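Local coordinates for protein fructose-1,6-bisphosphatase/inositol-1-monophosphatase (Thermotoga maritima, PDB 2P3N) that hydrolyses the phosphate ester of inositol 1-phosphate and the 1-phosphate of fructose 1,6-bisphosphate, using magnesium and working as a homotetramer, at residues A[193-198]-A[228-233]; A[180-185]-A[206-211]; A[17-22]-A[92-97]. All blocks are in the same frame, centred on the assembly; numbering follows the deposited sequence.

In the fold
Contact 3 closes first along the chain, bringing the end of helix 2-21 onto the start of strand 95-102 in the seven-stranded sheet. The segments of contacts 2 and 1 then alternate: helix 177-185, strand 191-195, helix 199-211, strand 230-234. Contact 1 pairs the two strands inside the five-stranded sheet, contact 2 the two helices lying against that sheet. Their centres are about 13 Å apart and they touch, F233 packing on V209 and A181. Contact 3 lies about 23 Å from contact 1 and about 20 Å from contact 2, centre to centre, touching neither. Helices and sheets alternate in layers in this fold; contact 3 borders the magnesium site, while contact 1 holds R196, which probably binds substrate.

Contact 1. Residues A[193-198]-A[228-233]; sequences VTWRIN and SKNFIF
One face of the W195 indole carries the guanidinium of its neighbour R196, CZ lying over the rim, while OD1 of N230 meets the indole edge in its plane, 3.8 Å from W195 CD1. The rings of F156 and F219 also meet the indole. The F231 ring takes I197 at its edge: CD1 of I197 comes in plane to within 3.3 Å of F231 CD2. Between these groups runs an antiparallel ladder joining strands 191-195 and 230-234 of the five-stranded sheet. T194 and F231 form a hydrogen-bonded pair. T194 N gives a bond of 2.8 Å to F231 O, in the carbonyl plane, and F231 N returns a longer one of 3.3 Å to T194 O, from above that carbonyl's plane. V193 and I232 stand side by side on the face shared with W195 and N230, V193 CG1 being 4.0 Å from I232 CG2. T194 OG1 sits between its own backbone N and carbonyl carbon (chi1 63°), 3.1 Å from F231 CB. It is buried with no hydrogen-bonding partner in the model, a polar atom set against carbon. R196 probably binds substrate, as in related enzymes, and the pi face of the indole would probably suit its positive charge.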
loop_
_atom_site.group_PDB
_atom_site.type_symbol
_atom_site.label_atom_id
_atom_site.label_comp_id
_atom_site.label_asym_id
_atom_site.label_seq_id
_atom_site.Cartn_x
_atom_site.Cartn_y
_atom_site.Cartn_z
ATOM N N VAL A 193 2.050 -22.546 -17.191
ATOM C CA VAL A 193 2.940 -23.578 -17.714
ATOM C C VAL A 193 4.388 -23.099 -17.848
ATOM O O VAL A 193 4.645 -22.035 -18.420
ATOM C CB VAL A 193 2.440 -24.065 -19.088
ATOM C CG1 VAL A 193 1.061 -24.694 -18.939
ATOM C CG2 VAL A 193 2.364 -22.900 -20.055
ATOM N N THR A 194 5.324 -23.885 -17.310
ATOM C CA THR A 194 6.750 -23.550 -17.361
ATOM C C THR A 194 7.563 -24.624 -18.068
ATOM O O THR A 194 7.096 -25.745 -18.275
ATOM C CB THR A 194 7.376 -23.360 -15.959
ATOM O OG1 THR A 194 7.309 -24.589 -15.228
ATOM C CG2 THR A 194 6.659 -22.282 -15.188
ATOM N N TRP A 195 8.802 -24.276 -18.395
ATOM C CA TRP A 195 9.690 -25.170 -19.121
ATOM C C TRP A 195 11.140 -24.974 -18.696
ATOM O O TRP A 195 11.657 -23.861 -18.719
ATOM C CB TRP A 195 9.549 -24.872 -20.611
ATOM C CG TRP A 195 9.851 -26.007 -21.505
ATOM C CD1 TRP A 195 9.781 -27.335 -21.196
ATOM C CD2 TRP A 195 10.152 -25.933 -22.904
ATOM N NE1 TRP A 195 10.012 -28.096 -22.321
ATOM C CE2 TRP A 195 10.241 -27.261 -23.383
ATOM C CE3 TRP A 195 10.350 -24.873 -23.800
ATOM C CZ2 TRP A 195 10.518 -27.559 -24.727
ATOM C CZ3 TRP A 195 10.627 -25.169 -25.142
ATOM C CH2 TRP A 195 10.706 -26.503 -25.587
ATOM N N ARG A 196 11.793 -26.067 -18.322
ATOM C CA ARG A 196 13.190 -26.022 -17.904
ATOM C C ARG A 196 13.389 -25.068 -16.740
ATOM O O ARG A 196 14.144 -24.106 -16.848
ATOM C CB ARG A 196 14.089 -25.576 -19.061
ATOM C CG ARG A 196 13.800 -26.253 -20.388
ATOM C CD ARG A 196 14.959 -26.053 -21.347
ATOM N NE ARG A 196 14.567 -26.248 -22.738
ATOM C CZ ARG A 196 13.733 -25.449 -23.395
ATOM N NH1 ARG A 196 13.195 -24.397 -22.790
ATOM N NH2 ARG A 196 13.450 -25.692 -24.666
ATOM N N ILE A 197 12.713 -25.340 -15.629
ATOM C CA ILE A 197 12.819 -24.504 -14.438
ATOM C C ILE A 197 13.400 -25.318 -13.275
ATOM O O ILE A 197 13.293 -26.542 -13.255
ATOM C CB ILE A 197 11.430 -23.956 -14.030
ATOM C CG1 ILE A 197 10.566 -25.074 -13.435
ATOM C CG2 ILE A 197 10.732 -23.363 -15.243
ATOM C CD1 ILE A 197 10.294 -26.209 -14.370
ATOM N N ASN A 198 14.023 -24.650 -12.309
ATOM C CA ASN A 198 14.582 -25.368 -11.171
ATOM C C ASN A 198 13.553 -25.420 -10.054
ATOM O O ASN A 198 12.563 -24.694 -10.078
ATOM C CB ASN A 198 15.856 -24.692 -10.681
ATOM C CG ASN A 198 16.867 -24.507 -11.782
ATOM O OD1 ASN A 198 16.836 -23.511 -12.506
ATOM N ND2 ASN A 198 17.765 -25.473 -11.931
ATOM N N SER A 228 10.357 -31.862 -10.938
ATOM C CA SER A 228 9.917 -32.148 -12.297
ATOM C C SER A 228 10.479 -31.047 -13.195
ATOM O O SER A 228 10.713 -29.930 -12.738
ATOM C CB SER A 228 8.393 -32.159 -12.356
ATOM O OG SER A 228 7.867 -32.950 -11.304
ATOM N N LYS A 229 10.703 -31.357 -14.468
ATOM C CA LYS A 229 11.262 -30.374 -15.393
ATOM C C LYS A 229 10.232 -29.471 -16.075
ATOM O O LYS A 229 10.512 -28.302 -16.352
ATOM C CB LYS A 229 12.119 -31.087 -16.449
ATOM C CG LYS A 229 11.479 -32.335 -17.060
ATOM C CD LYS A 229 12.382 -32.983 -18.107
ATOM C CE LYS A 229 11.759 -34.253 -18.653
ATOM N NZ LYS A 229 12.589 -34.860 -19.720
ATOM N N ASN A 230 9.049 -30.012 -16.351
ATOM C CA ASN A 230 7.984 -29.247 -16.994
ATOM C C ASN A 230 6.863 -29.091 -15.984
ATOM O O ASN A 230 6.609 -30.002 -15.193
ATOM C CB ASN A 230 7.436 -29.986 -18.216
ATOM C CG ASN A 230 8.444 -30.925 -18.835
ATOM O OD1 ASN A 230 9.564 -30.523 -19.167
ATOM N ND2 ASN A 230 8.048 -32.190 -19.001
ATOM N N PHE A 231 6.173 -27.953 -16.026
ATOM C CA PHE A 231 5.094 -27.702 -15.078
ATOM C C PHE A 231 3.827 -27.101 -15.644
ATOM O O PHE A 231 3.855 -26.147 -16.423
ATOM C CB PHE A 231 5.604 -26.816 -13.942
ATOM C CG PHE A 231 6.330 -27.573 -12.874
ATOM C CD1 PHE A 231 5.625 -28.248 -11.893
ATOM C CD2 PHE A 231 7.712 -27.635 -12.865
ATOM C CE1 PHE A 231 6.283 -28.970 -10.925
ATOM C CE2 PHE A 231 8.374 -28.358 -11.900
ATOM C CZ PHE A 231 7.655 -29.028 -10.926
ATOM N N ILE A 232 2.707 -27.677 -15.225
ATOM C CA ILE A 232 1.401 -27.216 -15.651
ATOM C C ILE A 232 0.544 -26.982 -14.417
ATOM O O ILE A 232 0.158 -27.936 -13.734
ATOM C CB ILE A 232 0.692 -28.256 -16.564
ATOM C CG1 ILE A 232 1.554 -28.540 -17.802
ATOM C CG2 ILE A 232 -0.691 -27.734 -16.986
ATOM C CD1 ILE A 232 0.979 -29.585 -18.739
ATOM N N PHE A 233 0.275 -25.711 -14.122
ATOM C CA PHE A 233 -0.564 -25.338 -12.982
ATOM C C PHE A 233 -1.948 -24.992 -13.523
ATOM O O PHE A 233 -2.071 -24.264 -14.514
ATOM C CB PHE A 233 0.005 -24.120 -12.244
ATOM C CG PHE A 233 1.388 -24.330 -11.685
ATOM C CD1 PHE A 233 2.510 -24.172 -12.492
ATOM C CD2 PHE A 233 1.566 -24.679 -10.348
ATOM C CE1 PHE A 233 3.787 -24.355 -11.972
ATOM C CE2 PHE A 233 2.841 -24.867 -9.821
ATOM C CZ PHE A 233 3.953 -24.705 -10.633
#

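Contact 2. Residues A[180-185]-A[206-211]; sequences NAAYVG and LIIVKE
V209 has the largest part of any residue in this helix-to-helix contact, with both of its methyls against V184. CG2 of V184 comes within 3.3 Å of V209 CG2 and 3.5 Å of V209 CG1, tighter than usual for carbon pairs, the two side chains crossing obliquely. V209 CG2 also presses on the backbone of the other helix, 3.1 Å from A181 O, a carbonyl that takes the N-H of V184 within its own helix. The torsions set this up. V184 CG2 occupies the crowded position between its backbone N and carbonyl carbon (chi1 -40°), while in V209 CG1 is anti to the backbone N (chi1 178°), which puts CG2 beside that N. I208 reaches over with its CG2 branch, 4.2 Å from A182 CA, and the methyl of A182 lies alongside it.

Small residues are consistent with how near the backbones come. G185 has its CA 4.3 Å from V209 CA, and a side chain at this position would run into the carbonyl oxygen of I208. Two alanines lie on the same surface. The segment axes approach to 7.9 Å and run nearly parallel, at 13°. No hydrogen bond crosses between the segments; the link is van der Waals packing of apolar groups.

Farther out, the polar ends are bonded to other parts of the chain: E211 accepts backbone N-H groups of G125 and G127 with its carboxylate, and the hydroxyl of Y183 is hydrogen-bonded to E118, while the Y183 side chain packs on L91 of a second subunit. The helices lie side by side on the five-stranded sheet, where F192 of strand 191-195 touches A181 and V184, F233 of strand 230-234 fits against A181, V184 and V209, and V216 of strand 215-217 packs on L206 and V209.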
loop_
_atom_site.group_PDB
_atom_site.type_symbol
_atom_site.label_atom_id
_atom_site.label_comp_id
_atom_site.label_asym_id
_atom_site.label_seq_id
_atom_site.Cartn_x
_atom_site.Cartn_y
_atom_site.Cartn_z
ATOM N N ASN A 180 3.386 -16.391 -10.558
ATOM C CA ASN A 180 2.397 -16.813 -11.545
ATOM C C ASN A 180 1.722 -18.103 -11.150
ATOM O O ASN A 180 0.551 -18.309 -11.453
ATOM C CB ASN A 180 3.034 -16.985 -12.924
ATOM C CG ASN A 180 3.261 -15.662 -13.631
ATOM O OD1 ASN A 180 3.843 -15.614 -14.717
ATOM N ND2 ASN A 180 2.798 -14.576 -13.018
ATOM N N ALA A 181 2.462 -18.979 -10.482
ATOM C CA ALA A 181 1.905 -20.251 -10.046
ATOM C C ALA A 181 0.916 -19.971 -8.933
ATOM O O ALA A 181 -0.172 -20.538 -8.898
ATOM C CB ALA A 181 3.008 -21.157 -9.540
ATOM N N ALA A 182 1.313 -19.077 -8.027
ATOM C CA ALA A 182 0.497 -18.679 -6.876
ATOM C C ALA A 182 -0.774 -17.956 -7.303
ATOM O O ALA A 182 -1.799 -18.038 -6.627
ATOM C CB ALA A 182 1.307 -17.792 -5.948
ATOM N N TYR A 183 -0.705 -17.245 -8.421
ATOM C CA TYR A 183 -1.866 -16.536 -8.911
ATOM C C TYR A 183 -2.972 -17.502 -9.314
ATOM O O TYR A 183 -4.148 -17.158 -9.232
ATOM C CB TYR A 183 -1.481 -15.643 -10.092
ATOM C CG TYR A 183 -1.074 -14.239 -9.687
ATOM C CD1 TYR A 183 -0.910 -13.895 -8.336
ATOM C CD2 TYR A 183 -0.834 -13.261 -10.646
ATOM C CE1 TYR A 183 -0.513 -12.604 -7.953
ATOM C CE2 TYR A 183 -0.439 -11.974 -10.280
ATOM C CZ TYR A 183 -0.278 -11.652 -8.934
ATOM O OH TYR A 183 0.136 -10.386 -8.576
ATOM N N VAL A 184 -2.610 -18.707 -9.751
ATOM C CA VAL A 184 -3.637 -19.670 -10.134
ATOM C C VAL A 184 -4.298 -20.158 -8.854
ATOM O O VAL A 184 -5.508 -20.383 -8.806
ATOM C CB VAL A 184 -3.063 -20.902 -10.920
ATOM C CG1 VAL A 184 -1.990 -20.461 -11.909
ATOM C CG2 VAL A 184 -2.537 -21.949 -9.962
ATOM N N GLY A 185 -3.492 -20.311 -7.810
ATOM C CA GLY A 185 -4.022 -20.762 -6.540
ATOM C C GLY A 185 -4.989 -19.747 -5.965
ATOM O O GLY A 185 -5.892 -20.110 -5.222
ATOM N N LEU A 206 3.895 -24.802 -5.952
ATOM C CA LEU A 206 3.311 -26.118 -6.109
ATOM C C LEU A 206 2.316 -26.470 -5.003
ATOM O O LEU A 206 1.191 -26.880 -5.292
ATOM C CB LEU A 206 4.413 -27.168 -6.175
ATOM C CG LEU A 206 3.913 -28.582 -6.450
ATOM C CD1 LEU A 206 4.786 -29.241 -7.500
ATOM C CD2 LEU A 206 3.905 -29.375 -5.157
ATOM N N ILE A 207 2.714 -26.309 -3.745
ATOM C CA ILE A 207 1.813 -26.633 -2.649
ATOM C C ILE A 207 0.684 -25.616 -2.544
ATOM O O ILE A 207 -0.411 -25.935 -2.085
ATOM C CB ILE A 207 2.568 -26.718 -1.291
ATOM C CG1 ILE A 207 1.592 -27.145 -0.186
ATOM C CG2 ILE A 207 3.225 -25.386 -0.953
ATOM C CD1 ILE A 207 2.250 -27.559 1.119
ATOM N N ILE A 208 0.948 -24.391 -2.985
ATOM C CA ILE A 208 -0.051 -23.330 -2.940
ATOM C C ILE A 208 -1.177 -23.578 -3.936
ATOM O O ILE A 208 -2.332 -23.264 -3.656
ATOM C CB ILE A 208 0.581 -21.951 -3.224
ATOM C CG1 ILE A 208 1.438 -21.526 -2.033
ATOM C CG2 ILE A 208 -0.506 -20.921 -3.505
ATOM C CD1 ILE A 208 2.343 -20.355 -2.323
ATOM N N VAL A 209 -0.846 -24.136 -5.097
ATOM C CA VAL A 209 -1.863 -24.425 -6.103
ATOM C C VAL A 209 -2.723 -25.623 -5.695
ATOM O O VAL A 209 -3.937 -25.589 -5.807
ATOM C CB VAL A 209 -1.236 -24.722 -7.469
ATOM C CG1 VAL A 209 -2.326 -25.052 -8.466
ATOM C CG2 VAL A 209 -0.436 -23.528 -7.943
ATOM N N LYS A 210 -2.084 -26.677 -5.213
ATOM C CA LYS A 210 -2.800 -27.873 -4.804
ATOM C C LYS A 210 -3.615 -27.660 -3.530
ATOM O O LYS A 210 -4.730 -28.173 -3.419
ATOM C CB LYS A 210 -1.816 -29.036 -4.634
ATOM C CG LYS A 210 -1.007 -29.324 -5.899
ATOM C CD LYS A 210 -0.254 -30.649 -5.843
ATOM C CE LYS A 210 0.833 -30.654 -4.781
ATOM N NZ LYS A 210 1.626 -31.920 -4.813
ATOM N N GLU A 211 -3.071 -26.914 -2.569
ATOM C CA GLU A 211 -3.802 -26.640 -1.330
ATOM C C GLU A 211 -4.988 -25.724 -1.621
ATOM O O GLU A 211 -5.928 -25.631 -0.836
ATOM C CB GLU A 211 -2.890 -25.989 -0.293
ATOM C CG GLU A 211 -2.047 -26.981 0.468
ATOM C CD GLU A 211 -2.873 -27.864 1.386
ATOM O OE1 GLU A 211 -2.650 -29.091 1.383
ATOM O OE2 GLU A 211 -3.736 -27.339 2.119
#

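Contact 3. Residues A[17-22]-A[92-97]; sequences LLMIHW and PNFSIS
Beside the magnesium site, the end of helix 2-21 closes over the start of strand 95-102, the side chain of F94 about 8 Å from the bound magnesium ion and L18 packed against I81, a magnesium-binding residue. W22, with CG anti to its backbone N (chi1 -175°), extends its indole so that F94 meets a face and P92 an edge. F94 CE2 lies over that face, toward the rim and 3.1 Å from W22 NE1; the two rings meet obliquely, planes 48° apart. W22 NE1 is hydrogen-bonded to L91 O, which would help fix the rotation of the indole. At its benzo edge, W22 CZ2 is 3.7 Å from P92 CB, and P92 N lies in the indole plane.

Strand 95-102 belongs to the seven-stranded mixed sheet of the inositol monophosphatase fold. An alanine at W22 would remove the indole that F94 and P92 pack on and the N-H held by L91, and would probably loosen the turn before the strand. F94 also receives L18 and M19 at its edge, M19 SD standing 4.2 Å from F94 CZ. The side chains of L18 and I96 cross obliquely, L18 CD1 being 3.7 Å from I96 CG1.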
loop_
_atom_site.group_PDB
_atom_site.type_symbol
_atom_site.label_atom_id
_atom_site.label_comp_id
_atom_site.label_asym_id
_atom_site.label_seq_id
_atom_site.Cartn_x
_atom_site.Cartn_y
_atom_site.Cartn_z
ATOM N N LEU A 17 14.281 -4.907 1.836
ATOM C CA LEU A 17 15.643 -4.662 1.407
ATOM C C LEU A 17 15.632 -4.599 -0.104
ATOM O O LEU A 17 16.380 -3.833 -0.698
ATOM C CB LEU A 17 16.563 -5.787 1.857
ATOM C CG LEU A 17 17.867 -5.841 1.068
ATOM C CD1 LEU A 17 18.729 -4.667 1.460
ATOM C CD2 LEU A 17 18.576 -7.148 1.328
ATOM N N LEU A 18 14.785 -5.415 -0.724
ATOM C CA LEU A 18 14.688 -5.449 -2.178
ATOM C C LEU A 18 14.076 -4.163 -2.703
ATOM O O LEU A 18 14.423 -3.707 -3.792
ATOM C CB LEU A 18 13.829 -6.634 -2.647
ATOM C CG LEU A 18 14.368 -8.054 -2.448
ATOM C CD1 LEU A 18 13.406 -9.040 -3.051
ATOM C CD2 LEU A 18 15.719 -8.192 -3.100
ATOM N N MET A 19 13.166 -3.580 -1.928
ATOM C CA MET A 19 12.510 -2.349 -2.335
ATOM C C MET A 19 13.484 -1.183 -2.394
ATOM O O MET A 19 13.305 -0.246 -3.173
ATOM C CB MET A 19 11.364 -2.033 -1.390
ATOM C CG MET A 19 10.175 -2.950 -1.574
ATOM S SD MET A 19 9.466 -2.893 -3.230
ATOM C CE MET A 19 8.429 -1.463 -3.064
ATOM N N ILE A 20 14.516 -1.243 -1.563
ATOM C CA ILE A 20 15.530 -0.207 -1.544
ATOM C C ILE A 20 16.180 -0.113 -2.922
ATOM O O ILE A 20 16.408 0.978 -3.444
ATOM C CB ILE A 20 16.639 -0.535 -0.517
ATOM C CG1 ILE A 20 16.090 -0.411 0.902
ATOM C CG2 ILE A 20 17.836 0.377 -0.739
ATOM C CD1 ILE A 20 17.110 -0.571 1.984
ATOM N N HIS A 21 16.431 -1.271 -3.518
ATOM C CA HIS A 21 17.116 -1.358 -4.793
ATOM C C HIS A 21 16.276 -1.603 -6.038
ATOM O O HIS A 21 16.809 -1.659 -7.150
ATOM C CB HIS A 21 18.173 -2.447 -4.674
ATOM C CG HIS A 21 19.088 -2.262 -3.502
ATOM N ND1 HIS A 21 20.127 -1.356 -3.506
ATOM C CD2 HIS A 21 19.077 -2.816 -2.266
ATOM C CE1 HIS A 21 20.714 -1.356 -2.322
ATOM N NE2 HIS A 21 20.095 -2.232 -1.552
ATOM N N TRP A 22 14.975 -1.757 -5.861
ATOM C CA TRP A 22 14.088 -2.025 -6.975
ATOM C C TRP A 22 14.303 -1.027 -8.112
ATOM O O TRP A 22 14.303 0.183 -7.895
ATOM C CB TRP A 22 12.648 -2.002 -6.469
ATOM C CG TRP A 22 11.622 -2.367 -7.477
ATOM C CD1 TRP A 22 11.731 -3.298 -8.478
ATOM C CD2 TRP A 22 10.305 -1.828 -7.572
ATOM N NE1 TRP A 22 10.557 -3.366 -9.192
ATOM C CE2 TRP A 22 9.665 -2.473 -8.655
ATOM C CE3 TRP A 22 9.602 -0.863 -6.848
ATOM C CZ2 TRP A 22 8.352 -2.177 -9.032
ATOM C CZ3 TRP A 22 8.298 -0.568 -7.223
ATOM C CH2 TRP A 22 7.687 -1.223 -8.305
ATOM N N PRO A 92 7.008 -4.251 -11.065
ATOM C CA PRO A 92 6.571 -4.826 -9.784
ATOM C C PRO A 92 6.414 -6.342 -9.683
ATOM O O PRO A 92 6.292 -6.874 -8.576
ATOM C CB PRO A 92 5.264 -4.084 -9.505
ATOM C CG PRO A 92 4.751 -3.763 -10.894
ATOM C CD PRO A 92 5.994 -3.327 -11.612
ATOM N N ASN A 93 6.436 -7.044 -10.816
ATOM C CA ASN A 93 6.264 -8.500 -10.783
ATOM C C ASN A 93 7.496 -9.333 -10.458
ATOM O O ASN A 93 8.043 -10.035 -11.309
ATOM C CB ASN A 93 5.631 -9.013 -12.085
ATOM C CG ASN A 93 4.181 -8.596 -12.225
ATOM O OD1 ASN A 93 3.881 -7.452 -12.567
ATOM N ND2 ASN A 93 3.275 -9.515 -11.945
ATOM N N PHE A 94 7.927 -9.245 -9.210
ATOM C CA PHE A 94 9.051 -10.033 -8.741
ATOM C C PHE A 94 8.671 -10.463 -7.330
ATOM O O PHE A 94 7.831 -9.825 -6.690
ATOM C CB PHE A 94 10.351 -9.218 -8.771
ATOM C CG PHE A 94 10.390 -8.084 -7.801
ATOM C CD1 PHE A 94 10.897 -8.269 -6.518
ATOM C CD2 PHE A 94 9.940 -6.826 -8.171
ATOM C CE1 PHE A 94 10.957 -7.214 -5.615
ATOM C CE2 PHE A 94 9.997 -5.753 -7.266
ATOM C CZ PHE A 94 10.506 -5.954 -5.987
ATOM N N SER A 95 9.259 -11.557 -6.855
ATOM C CA SER A 95 8.943 -12.063 -5.532
ATOM C C SER A 95 10.083 -12.847 -4.902
ATOM O O SER A 95 11.120 -13.086 -5.529
ATOM C CB SER A 95 7.708 -12.956 -5.618
ATOM O OG SER A 95 7.864 -13.945 -6.620
ATOM N N ILE A 96 9.880 -13.222 -3.642
ATOM C CA ILE A 96 10.840 -14.016 -2.888
ATOM C C ILE A 96 10.109 -15.313 -2.607
ATOM O O ILE A 96 8.960 -15.301 -2.188
ATOM C CB ILE A 96 11.201 -13.391 -1.532
ATOM C CG1 ILE A 96 11.614 -11.927 -1.697
ATOM C CG2 ILE A 96 12.350 -14.159 -0.915
ATOM C CD1 ILE A 96 12.012 -11.275 -0.357
ATOM N N SER A 97 10.765 -16.437 -2.826
ATOM C CA SER A 97 10.091 -17.696 -2.593
ATOM C C SER A 97 10.827 -18.583 -1.593
ATOM O O SER A 97 12.059 -18.673 -1.603
ATOM C CB SER A 97 9.899 -18.420 -3.923
ATOM O OG SER A 97 8.897 -19.411 -3.815
#